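Single-stranded DNA-binding protein (Thermoanaerobacter tengcongensis, PDB 4GS3) probably binds single-stranded DNA through the oligonucleotide/oligosaccharide-binding (OB) fold of this N-terminal domain of PriB, a protein linked to the primosome. Local coordinates at residues N11-L16 with K73-L78; N37-V42 with K49-I54; N58-G63 with V97-I102. One frame throughout, in Å; residues are numbered along the deposited sequence.

Contact 1: N11-L16 with K73-L78; sequences NNTVTL and KIEGQL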
loop_
_atom_site.group_PDB
_atom_site.type_symbol
_atom_site.label_atom_id
_atom_site.label_comp_id
_atom_site.label_asym_id
_atom_site.label_seq_id
_atom_site.Cartn_x
_atom_site.Cartn_y
_atom_site.Cartn_z
ATOM N N ASN A 11 -2.827 -18.309 -2.623
ATOM C CA ASN A 11 -1.504 -18.707 -2.922
ATOM C C ASN A 11 -0.538 -17.546 -2.911
ATOM O O ASN A 11 0.645 -17.736 -3.211
ATOM C CB ASN A 11 -1.398 -19.441 -4.237
ATOM C CG ASN A 11 -1.610 -18.587 -5.436
ATOM O OD1 ASN A 11 -2.004 -17.444 -5.319
ATOM N ND2 ASN A 11 -1.307 -19.142 -6.626
ATOM N N ASN A 12 -0.991 -16.331 -2.591
ATOM C CA ASN A 12 -0.173 -15.144 -2.642
ATOM C C ASN A 12 -0.879 -14.128 -1.760
ATOM O O ASN A 12 -1.843 -13.480 -2.183
ATOM C CB ASN A 12 0.002 -14.675 -4.064
ATOM C CG ASN A 12 0.829 -13.448 -4.212
ATOM O OD1 ASN A 12 1.045 -12.709 -3.228
ATOM N ND2 ASN A 12 1.318 -13.211 -5.415
ATOM N N THR A 13 -0.410 -13.993 -0.516
ATOM C CA THR A 13 -1.056 -13.108 0.416
ATOM C C THR A 13 0.039 -12.424 1.237
ATOM O O THR A 13 0.960 -13.046 1.712
ATOM C CB THR A 13 -2.056 -13.831 1.308
ATOM O OG1 THR A 13 -2.682 -12.937 2.238
ATOM C CG2 THR A 13 -1.365 -14.940 2.106
ATOM N N VAL A 14 -0.175 -11.145 1.437
ATOM C CA VAL A 14 0.702 -10.286 2.216
ATOM C C VAL A 14 -0.157 -9.535 3.224
ATOM O O VAL A 14 -1.168 -8.956 2.844
ATOM C CB VAL A 14 1.393 -9.234 1.304
ATOM C CG1 VAL A 14 2.338 -8.351 2.165
ATOM C CG2 VAL A 14 2.159 -9.925 0.188
ATOM N N THR A 15 0.241 -9.549 4.487
ATOM C CA THR A 15 -0.400 -8.707 5.522
ATOM C C THR A 15 0.683 -7.828 6.116
ATOM O O THR A 15 1.732 -8.327 6.550
ATOM C CB THR A 15 -1.098 -9.549 6.577
ATOM O OG1 THR A 15 -2.103 -10.350 5.955
ATOM C CG2 THR A 15 -1.776 -8.629 7.599
ATOM N N LEU A 16 0.395 -6.524 6.187
ATOM C CA LEU A 16 1.326 -5.532 6.726
ATOM C C LEU A 16 0.586 -4.611 7.673
ATOM O O LEU A 16 -0.561 -4.218 7.387
ATOM C CB LEU A 16 1.916 -4.678 5.610
ATOM C CG LEU A 16 2.674 -5.447 4.511
ATOM C CD1 LEU A 16 3.006 -4.510 3.382
ATOM C CD2 LEU A 16 3.937 -6.108 5.038
ATOM N N LYS A 73 -3.548 -1.220 8.408
ATOM C CA LYS A 73 -3.361 -2.647 8.147
ATOM C C LYS A 73 -3.768 -2.890 6.703
ATOM O O LYS A 73 -4.886 -2.506 6.295
ATOM C CB LYS A 73 -4.178 -3.511 9.072
ATOM C CG LYS A 73 -4.012 -4.993 8.844
ATOM C CD LYS A 73 -4.771 -5.830 9.828
ATOM C CE LYS A 73 -4.569 -7.286 9.647
ATOM N NZ LYS A 73 -5.429 -8.140 10.515
ATOM N N ILE A 74 -2.907 -3.535 5.925
ATOM C CA ILE A 74 -3.133 -3.842 4.543
ATOM C C ILE A 74 -3.066 -5.330 4.330
ATOM O O ILE A 74 -2.143 -5.987 4.854
ATOM C CB ILE A 74 -2.105 -3.167 3.626
ATOM C CG1 ILE A 74 -2.259 -1.636 3.749
ATOM C CG2 ILE A 74 -2.166 -3.589 2.193
ATOM C CD1 ILE A 74 -1.162 -0.853 3.146
ATOM N N GLU A 75 -3.989 -5.872 3.558
ATOM C CA GLU A 75 -3.888 -7.188 2.995
ATOM C C GLU A 75 -3.806 -7.032 1.488
ATOM O O GLU A 75 -4.583 -6.284 0.901
ATOM C CB GLU A 75 -5.039 -8.145 3.325
ATOM C CG GLU A 75 -4.678 -9.615 2.967
ATOM C CD GLU A 75 -4.773 -10.083 1.549
ATOM O OE1 GLU A 75 -4.054 -11.017 1.122
ATOM O OE2 GLU A 75 -5.560 -9.464 0.772
ATOM N N GLY A 76 -2.942 -7.792 0.828
ATOM C CA GLY A 76 -2.874 -7.750 -0.603
ATOM C C GLY A 76 -2.028 -8.857 -1.195
ATOM O O GLY A 76 -1.676 -9.793 -0.538
ATOM N N GLN A 77 -1.776 -8.697 -2.463
ATOM C CA GLN A 77 -1.110 -9.674 -3.301
ATOM C C GLN A 77 0.249 -9.125 -3.683
ATOM O O GLN A 77 0.317 -7.962 -4.133
ATOM C CB GLN A 77 -1.932 -9.895 -4.569
ATOM C CG GLN A 77 -1.519 -11.008 -5.494
ATOM C CD GLN A 77 -2.473 -11.159 -6.674
ATOM O OE1 GLN A 77 -2.829 -10.160 -7.295
ATOM N NE2 GLN A 77 -2.935 -12.342 -6.915
ATOM N N LEU A 78 1.327 -9.883 -3.592
ATOM C CA LEU A 78 2.628 -9.401 -4.036
ATOM C C LEU A 78 2.694 -9.617 -5.548
ATOM O O LEU A 78 2.644 -10.754 -6.013
ATOM C CB LEU A 78 3.773 -10.125 -3.341
ATOM C CG LEU A 78 5.162 -9.601 -3.561
ATOM C CD1 LEU A 78 5.305 -8.149 -3.087
ATOM C CD2 LEU A 78 6.210 -10.473 -2.856
HETATM O O HOH W 1 -2.115 -15.244 -6.971
#
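Asn12 and Leu78 face each other at the end of an antiparallel pairing within the OB-fold barrel, where strand 14-20 runs beside strand 71-82. Backbone bonds hold the strands in register: Val14 and Gly76 form one hydrogen-bonded pair and Leu16 and Ile74 the next, with the non-hydrogen-bonded pair Thr15-Glu75 between them. The 2.8 Å bond from Ile74 N to Leu16 O is nearly straight at 169°.

Beyond the last regular pair the side-chain amide of Asn12 pairs with the backbone of Leu78 in place of a backbone partner. CG of Asn12 stands anti to its backbone N (chi1 180°), and the amide reaches both polar backbone groups of Leu78: OD1 accepts from Leu78 N at 2.9 Å, while ND2 donates to Leu78 O at 2.9 Å, with that oxygen close to the amide plane. An alanine here would lose both bonds and would probably leave the N-H and C=O of Leu78 without their mates from this segment.

Apolar contacts are few. Val14 CG2 lies 3.9 Å from Leu78 CB, and Thr15 CG2 meets CE of the extended Lys73 chain at 3.7 Å.

On the face carrying Thr15 and Glu75, the bend of Glu75 at chi2 (-80°) places CD within 3.6 Å of Thr13 OG1. Glu75 OE1 is shared: it forms a salt bridge with Arg100 NH1, which bonds to Asn12 O as well, and this positive neighbour would probably help keep the carboxylate charged. Thr13 OG1 donates to the same Glu75 OE1 at 2.6 Å, on the anti lone pair, away from OE2.

Contact 2: N37-V42 with K49-I54; sequences NFILEV and KDYLPI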
loop_
_atom_site.group_PDB
_atom_site.type_symbol
_atom_site.label_atom_id
_atom_site.label_comp_id
_atom_site.label_asym_id
_atom_site.label_seq_id
_atom_site.Cartn_x
_atom_site.Cartn_y
_atom_site.Cartn_z
ATOM N N ASN A 37 0.371 4.759 -5.881
ATOM C CA ASN A 37 1.461 4.063 -5.233
ATOM C C ASN A 37 1.903 4.837 -4.004
ATOM O O ASN A 37 1.870 6.072 -4.000
ATOM C CB ASN A 37 2.675 4.038 -6.191
ATOM C CG ASN A 37 2.485 3.192 -7.415
ATOM O OD1 ASN A 37 1.952 2.088 -7.384
ATOM N ND2 ASN A 37 2.957 3.698 -8.535
ATOM N N PHE A 38 2.372 4.139 -2.968
ATOM C CA PHE A 38 2.967 4.786 -1.822
ATOM C C PHE A 38 3.884 3.779 -1.130
ATOM O O PHE A 38 3.775 2.580 -1.350
ATOM C CB PHE A 38 1.939 5.355 -0.856
ATOM C CG PHE A 38 1.085 4.368 -0.139
ATOM C CD1 PHE A 38 -0.060 3.851 -0.719
ATOM C CD2 PHE A 38 1.404 3.957 1.140
ATOM C CE1 PHE A 38 -0.888 2.988 -0.048
ATOM C CE2 PHE A 38 0.579 3.086 1.827
ATOM C CZ PHE A 38 -0.572 2.620 1.225
ATOM N N ILE A 39 4.743 4.273 -0.240
ATOM C CA ILE A 39 5.595 3.426 0.566
ATOM C C ILE A 39 5.070 3.338 1.982
ATOM O O ILE A 39 4.688 4.351 2.575
ATOM C CB ILE A 39 7.024 4.017 0.581
ATOM C CG1 ILE A 39 7.585 4.124 -0.845
ATOM C CG2 ILE A 39 7.951 3.217 1.510
ATOM C CD1 ILE A 39 7.597 2.844 -1.630
ATOM N N LEU A 40 5.054 2.119 2.511
ATOM C CA LEU A 40 4.655 1.833 3.880
ATOM C C LEU A 40 5.901 1.533 4.696
ATOM O O LEU A 40 6.715 0.692 4.287
ATOM C CB LEU A 40 3.691 0.629 3.891
ATOM C CG LEU A 40 2.952 0.404 5.206
ATOM C CD1 LEU A 40 1.849 1.423 5.368
ATOM C CD2 LEU A 40 2.425 -1.025 5.268
ATOM N N GLU A 41 6.043 2.166 5.860
ATOM C CA GLU A 41 7.110 1.854 6.804
ATOM C C GLU A 41 6.602 0.839 7.803
ATOM O O GLU A 41 5.621 1.104 8.525
ATOM C CB GLU A 41 7.561 3.133 7.523
ATOM C CG GLU A 41 8.655 2.947 8.531
ATOM C CD GLU A 41 8.953 4.235 9.281
ATOM O OE1 GLU A 41 8.016 4.675 9.983
ATOM O OE2 GLU A 41 10.074 4.749 9.136
ATOM N N VAL A 42 7.244 -0.307 7.890
ATOM C CA VAL A 42 6.825 -1.385 8.742
ATOM C C VAL A 42 7.945 -1.738 9.702
ATOM O O VAL A 42 9.005 -2.191 9.267
ATOM C CB VAL A 42 6.405 -2.656 7.931
ATOM C CG1 VAL A 42 5.923 -3.757 8.835
ATOM C CG2 VAL A 42 5.307 -2.261 6.932
ATOM N N LYS A 49 13.464 -0.700 10.184
ATOM C CA LYS A 49 12.264 -0.566 9.384
ATOM C C LYS A 49 12.435 -1.188 8.020
ATOM O O LYS A 49 13.498 -1.095 7.415
ATOM C CB LYS A 49 11.903 0.908 9.153
ATOM C CG LYS A 49 11.908 1.758 10.406
ATOM C CD LYS A 49 10.845 1.371 11.371
ATOM C CE LYS A 49 10.638 2.472 12.410
ATOM N NZ LYS A 49 11.759 2.396 13.396
ATOM N N ASP A 50 11.348 -1.759 7.508
ATOM C CA ASP A 50 11.197 -2.092 6.093
ATOM C C ASP A 50 10.354 -1.049 5.406
ATOM O O ASP A 50 9.382 -0.562 5.989
ATOM C CB ASP A 50 10.604 -3.494 5.940
ATOM C CG ASP A 50 11.587 -4.546 6.419
ATOM O OD1 ASP A 50 12.653 -4.672 5.768
ATOM O OD2 ASP A 50 11.312 -5.246 7.433
ATOM N N TYR A 51 10.739 -0.689 4.193
ATOM C CA TYR A 51 10.076 0.304 3.390
ATOM C C TYR A 51 9.503 -0.416 2.173
ATOM O O TYR A 51 10.253 -0.875 1.302
ATOM C CB TYR A 51 11.043 1.420 2.948
ATOM C CG TYR A 51 11.497 2.162 4.186
ATOM C CD1 TYR A 51 10.629 3.019 4.834
ATOM C CD2 TYR A 51 12.759 2.014 4.702
ATOM C CE1 TYR A 51 10.968 3.735 5.947
ATOM C CE2 TYR A 51 13.144 2.703 5.886
ATOM C CZ TYR A 51 12.226 3.538 6.474
ATOM O OH TYR A 51 12.536 4.228 7.618
ATOM N N LEU A 52 8.181 -0.566 2.147
ATOM C CA LEU A 52 7.525 -1.507 1.269
ATOM C C LEU A 52 6.581 -0.806 0.309
ATOM O O LEU A 52 5.845 0.090 0.697
ATOM C CB LEU A 52 6.775 -2.573 2.060
ATOM C CG LEU A 52 7.661 -3.302 3.056
ATOM C CD1 LEU A 52 6.915 -4.295 3.876
ATOM C CD2 LEU A 52 8.834 -4.009 2.386
ATOM N N PRO A 53 6.594 -1.219 -0.955
ATOM C CA PRO A 53 5.746 -0.573 -1.979
ATOM C C PRO A 53 4.333 -1.102 -1.961
ATOM O O PRO A 53 4.100 -2.317 -1.961
ATOM C CB PRO A 53 6.438 -0.996 -3.260
ATOM C CG PRO A 53 6.970 -2.386 -2.948
ATOM C CD PRO A 53 7.438 -2.269 -1.530
ATOM N N ILE A 54 3.380 -0.177 -1.947
ATOM C CA ILE A 54 1.972 -0.483 -1.991
ATOM C C ILE A 54 1.354 0.173 -3.245
ATOM O O ILE A 54 1.711 1.298 -3.591
ATOM C CB ILE A 54 1.222 0.038 -0.747
ATOM C CG1 ILE A 54 1.968 -0.236 0.566
ATOM C CG2 ILE A 54 -0.186 -0.500 -0.703
ATOM C CD1 ILE A 54 2.232 -1.685 0.898
HETATM O O HOH W 2 9.022 -5.155 8.799
#
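Ile54 packs over one face of the Phe38 ring, its CB 3.8 Å from the ring centroid and only 17° off the normal, a CH-pi contact. CG2 touches the rim at Phe38 CE1, while CG1 lies between Phe38 CE2 and Leu40 CB, 3.8 Å from the latter. Further along this face, which Leu16 and Ile74 also help to cover, Val42 CG2 meets Leu52 CD1.

Three hydrogen-bonded pairs, Phe38-Ile54, Leu40-Leu52 and Val42-Asp50, tie the backbones together; Leu40 N to Leu52 O is 2.8 Å.

On the other face Ile39 CG2 lies near the plane of the Tyr51 ring, at its edge. Glu41 and Tyr51 run side by side and point the same way, CG of Glu41 standing anti to its backbone N (chi1 180°), 3.6 Å from Tyr51 CE1. Tyr51 OH donates to Glu41 OE2 at 2.9 Å, on the anti lone pair. The Lys49 chain packs against Glu41, but its NZ bonds to Glu47 O. At the outer end a water donates to both Val42 O and Asp50 OD2, while Asp50 OD1 forms a salt bridge with Arg44. The whole is an antiparallel beta hairpin, one face turned into the core of an OB-fold barrel.

Contact 3: N58-G63 with V97-I102; sequences NRLFEG and VFARDI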
loop_
_atom_site.group_PDB
_atom_site.type_symbol
_atom_site.label_atom_id
_atom_site.label_comp_id
_atom_site.label_asym_id
_atom_site.label_seq_id
_atom_site.Cartn_x
_atom_site.Cartn_y
_atom_site.Cartn_z
ATOM N N ASN A 58 -8.306 3.781 -5.946
ATOM C CA ASN A 58 -9.090 4.705 -5.116
ATOM C C ASN A 58 -10.467 4.128 -4.822
ATOM O O ASN A 58 -11.067 4.675 -3.918
ATOM C CB ASN A 58 -9.229 6.107 -5.657
ATOM C CG ASN A 58 -10.050 6.211 -6.899
ATOM O OD1 ASN A 58 -10.250 5.211 -7.573
ATOM N ND2 ASN A 58 -10.502 7.393 -7.211
ATOM N N ARG A 59 -10.880 3.038 -5.400
ATOM C CA ARG A 59 -12.078 2.356 -4.889
ATOM C C ARG A 59 -11.926 1.896 -3.457
ATOM O O ARG A 59 -12.898 1.753 -2.772
ATOM C CB ARG A 59 -12.435 1.091 -5.670
ATOM C CG ARG A 59 -12.253 1.122 -7.143
ATOM C CD ARG A 59 -13.152 0.186 -7.910
ATOM N NE ARG A 59 -14.063 1.107 -8.532
ATOM C CZ ARG A 59 -15.301 1.348 -8.112
ATOM N NH1 ARG A 59 -15.992 2.315 -8.683
ATOM N NH2 ARG A 59 -15.810 0.647 -7.104
ATOM N N LEU A 60 -10.718 1.569 -3.018
ATOM C CA LEU A 60 -10.612 0.940 -1.704
ATOM C C LEU A 60 -10.446 1.779 -0.479
ATOM O O LEU A 60 -10.405 1.302 0.662
ATOM C CB LEU A 60 -9.300 0.118 -1.692
ATOM C CG LEU A 60 -9.460 -1.244 -2.297
ATOM C CD1 LEU A 60 -8.105 -1.940 -2.143
ATOM C CD2 LEU A 60 -10.538 -2.130 -1.691
ATOM N N PHE A 61 -10.208 3.051 -0.800
ATOM C CA PHE A 61 -9.927 3.903 0.389
ATOM C C PHE A 61 -10.898 5.062 0.326
ATOM O O PHE A 61 -10.698 6.088 0.997
ATOM C CB PHE A 61 -8.467 4.277 0.506
ATOM C CG PHE A 61 -7.842 5.178 -0.550
ATOM C CD1 PHE A 61 -7.256 4.674 -1.711
ATOM C CD2 PHE A 61 -7.850 6.560 -0.364
ATOM C CE1 PHE A 61 -6.673 5.493 -2.658
ATOM C CE2 PHE A 61 -7.277 7.381 -1.319
ATOM C CZ PHE A 61 -6.742 6.867 -2.481
ATOM N N GLU A 62 -11.976 4.877 -0.433
ATOM C CA GLU A 62 -13.075 5.800 -0.252
ATOM C C GLU A 62 -13.449 5.841 1.228
ATOM O O GLU A 62 -13.535 4.825 1.914
ATOM C CB GLU A 62 -14.308 5.391 -1.042
ATOM C CG GLU A 62 -15.058 6.684 -1.386
ATOM C CD GLU A 62 -14.623 7.178 -2.768
ATOM O OE1 GLU A 62 -15.246 6.685 -3.729
ATOM O OE2 GLU A 62 -13.697 8.008 -2.881
ATOM N N GLY A 63 -13.572 7.046 1.716
ATOM C CA GLY A 63 -13.894 7.244 3.119
ATOM C C GLY A 63 -12.697 7.566 3.974
ATOM O O GLY A 63 -12.730 8.247 5.007
ATOM N N VAL A 97 2.937 -4.423 -3.453
ATOM C CA VAL A 97 1.866 -5.078 -2.727
ATOM C C VAL A 97 0.595 -4.430 -3.244
ATOM O O VAL A 97 0.310 -3.264 -2.933
ATOM C CB VAL A 97 2.029 -4.945 -1.230
ATOM C CG1 VAL A 97 0.822 -5.626 -0.538
ATOM C CG2 VAL A 97 3.342 -5.514 -0.736
ATOM N N PHE A 98 -0.180 -5.174 -4.009
ATOM C CA PHE A 98 -1.414 -4.705 -4.592
ATOM C C PHE A 98 -2.506 -4.932 -3.565
ATOM O O PHE A 98 -2.881 -6.058 -3.255
ATOM C CB PHE A 98 -1.695 -5.452 -5.893
ATOM C CG PHE A 98 -2.812 -4.871 -6.703
ATOM C CD1 PHE A 98 -2.576 -3.820 -7.574
ATOM C CD2 PHE A 98 -4.065 -5.383 -6.623
ATOM C CE1 PHE A 98 -3.571 -3.302 -8.353
ATOM C CE2 PHE A 98 -5.104 -4.862 -7.395
ATOM C CZ PHE A 98 -4.850 -3.807 -8.255
ATOM N N ALA A 99 -3.032 -3.823 -2.996
ATOM C CA ALA A 99 -3.915 -3.912 -1.875
ATOM C C ALA A 99 -5.271 -4.473 -2.289
ATOM O O ALA A 99 -5.834 -4.101 -3.290
ATOM C CB ALA A 99 -4.089 -2.524 -1.236
ATOM N N ARG A 100 -5.759 -5.371 -1.440
ATOM C CA ARG A 100 -7.132 -5.865 -1.523
ATOM C C ARG A 100 -7.973 -5.305 -0.392
ATOM O O ARG A 100 -9.207 -5.197 -0.566
ATOM C CB ARG A 100 -7.121 -7.406 -1.501
ATOM C CG ARG A 100 -6.598 -7.887 -2.823
ATOM C CD ARG A 100 -6.780 -9.390 -2.875
ATOM N NE ARG A 100 -5.754 -10.122 -2.049
ATOM C CZ ARG A 100 -4.990 -11.129 -2.463
ATOM N NH1 ARG A 100 -4.138 -11.715 -1.644
ATOM N NH2 ARG A 100 -5.063 -11.600 -3.701
ATOM N N ASP A 101 -7.406 -5.005 0.758
ATOM C CA ASP A 101 -8.127 -4.506 1.898
ATOM C C ASP A 101 -7.218 -3.576 2.634
ATOM O O ASP A 101 -6.002 -3.806 2.732
ATOM C CB ASP A 101 -8.586 -5.633 2.846
ATOM C CG ASP A 101 -9.432 -4.943 3.932
ATOM O OD1 ASP A 101 -10.353 -4.171 3.643
ATOM O OD2 ASP A 101 -9.178 -5.108 5.124
ATOM N N ILE A 102 -7.791 -2.473 3.123
ATOM C CA ILE A 102 -7.037 -1.524 3.915
ATOM C C ILE A 102 -7.955 -1.044 5.045
ATOM O O ILE A 102 -9.153 -0.805 4.806
ATOM C CB ILE A 102 -6.456 -0.376 3.104
ATOM C CG1 ILE A 102 -5.438 0.499 3.905
ATOM C CG2 ILE A 102 -7.541 0.484 2.484
ATOM C CD1 ILE A 102 -4.467 1.279 3.019
#
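Leu60 points its CB toward the strand; chi1 of -84° places CG, and chi2 of -177° sets CD1 anti to CA, with both methyls meeting the chain at the corner around Arg100. CD1 comes to 3.3 Å from Ala99 O and also lies 4.2 Å from Ala99 CB, while CD2 rests 3.5 Å from Arg100 O. One leucine tip therefore covers two successive carbonyl oxygens as well as the alanine methyl. In Ile102 the branch methyl CG2 sits between the backbone N and the carbonyl carbon, and from there it approaches Leu60 O at 3.5 Å.

Phe61 adds a looser touch, its CB 4.4 Å from Ile102 CG2. Its ring leads away from this strand, toward Leu24, Leu66 and Ile56. No hydrogen bond crosses between the two segments, and the loop meets this strand by van der Waals contact alone.

The bend that Leu60 covers is a classic beta bulge, in which Arg100 and Asp101 both face Glu75 of the adjoining strand. Segment 58-63 follows strand 49-57, lies in the loop leading to strand 71-82, and is tied to strand 33-43 by a backbone bond between Asn58 and Lys34. Strand 93-105 runs parallel to strand 49-57 and antiparallel to strand 71-82, so the loop packs against the strand that joins both, while Ile102 reaches inward to Val72, Ile74 and Ile56.

How the contacts relate
Contacts 1 and 2 pair strands of one curled sheet, the OB-fold barrel, and contact 3 lays the loop 58-63 against another of its strands. Centres of contacts 1 and 2 lie about 13 Å apart, those of 1 and 3 about 12 Å, and those of 2 and 3 about 15 Å, contacts 2 and 3 lying on opposite sides of the chain's centre. Along the chain, contact 2 is nested inside the loop that contact 1 closes; contact 3 opens after contact 2 and interleaves with contact 1. Leu16 packs on Leu40, Leu52 and Ile54, linking contacts 1 and 2 through the core. Strand 93-105 probably bonds to both other contacts, Phe98 N with Gln77 O and Val97 N with Pro53 O, and so helps close the barrel.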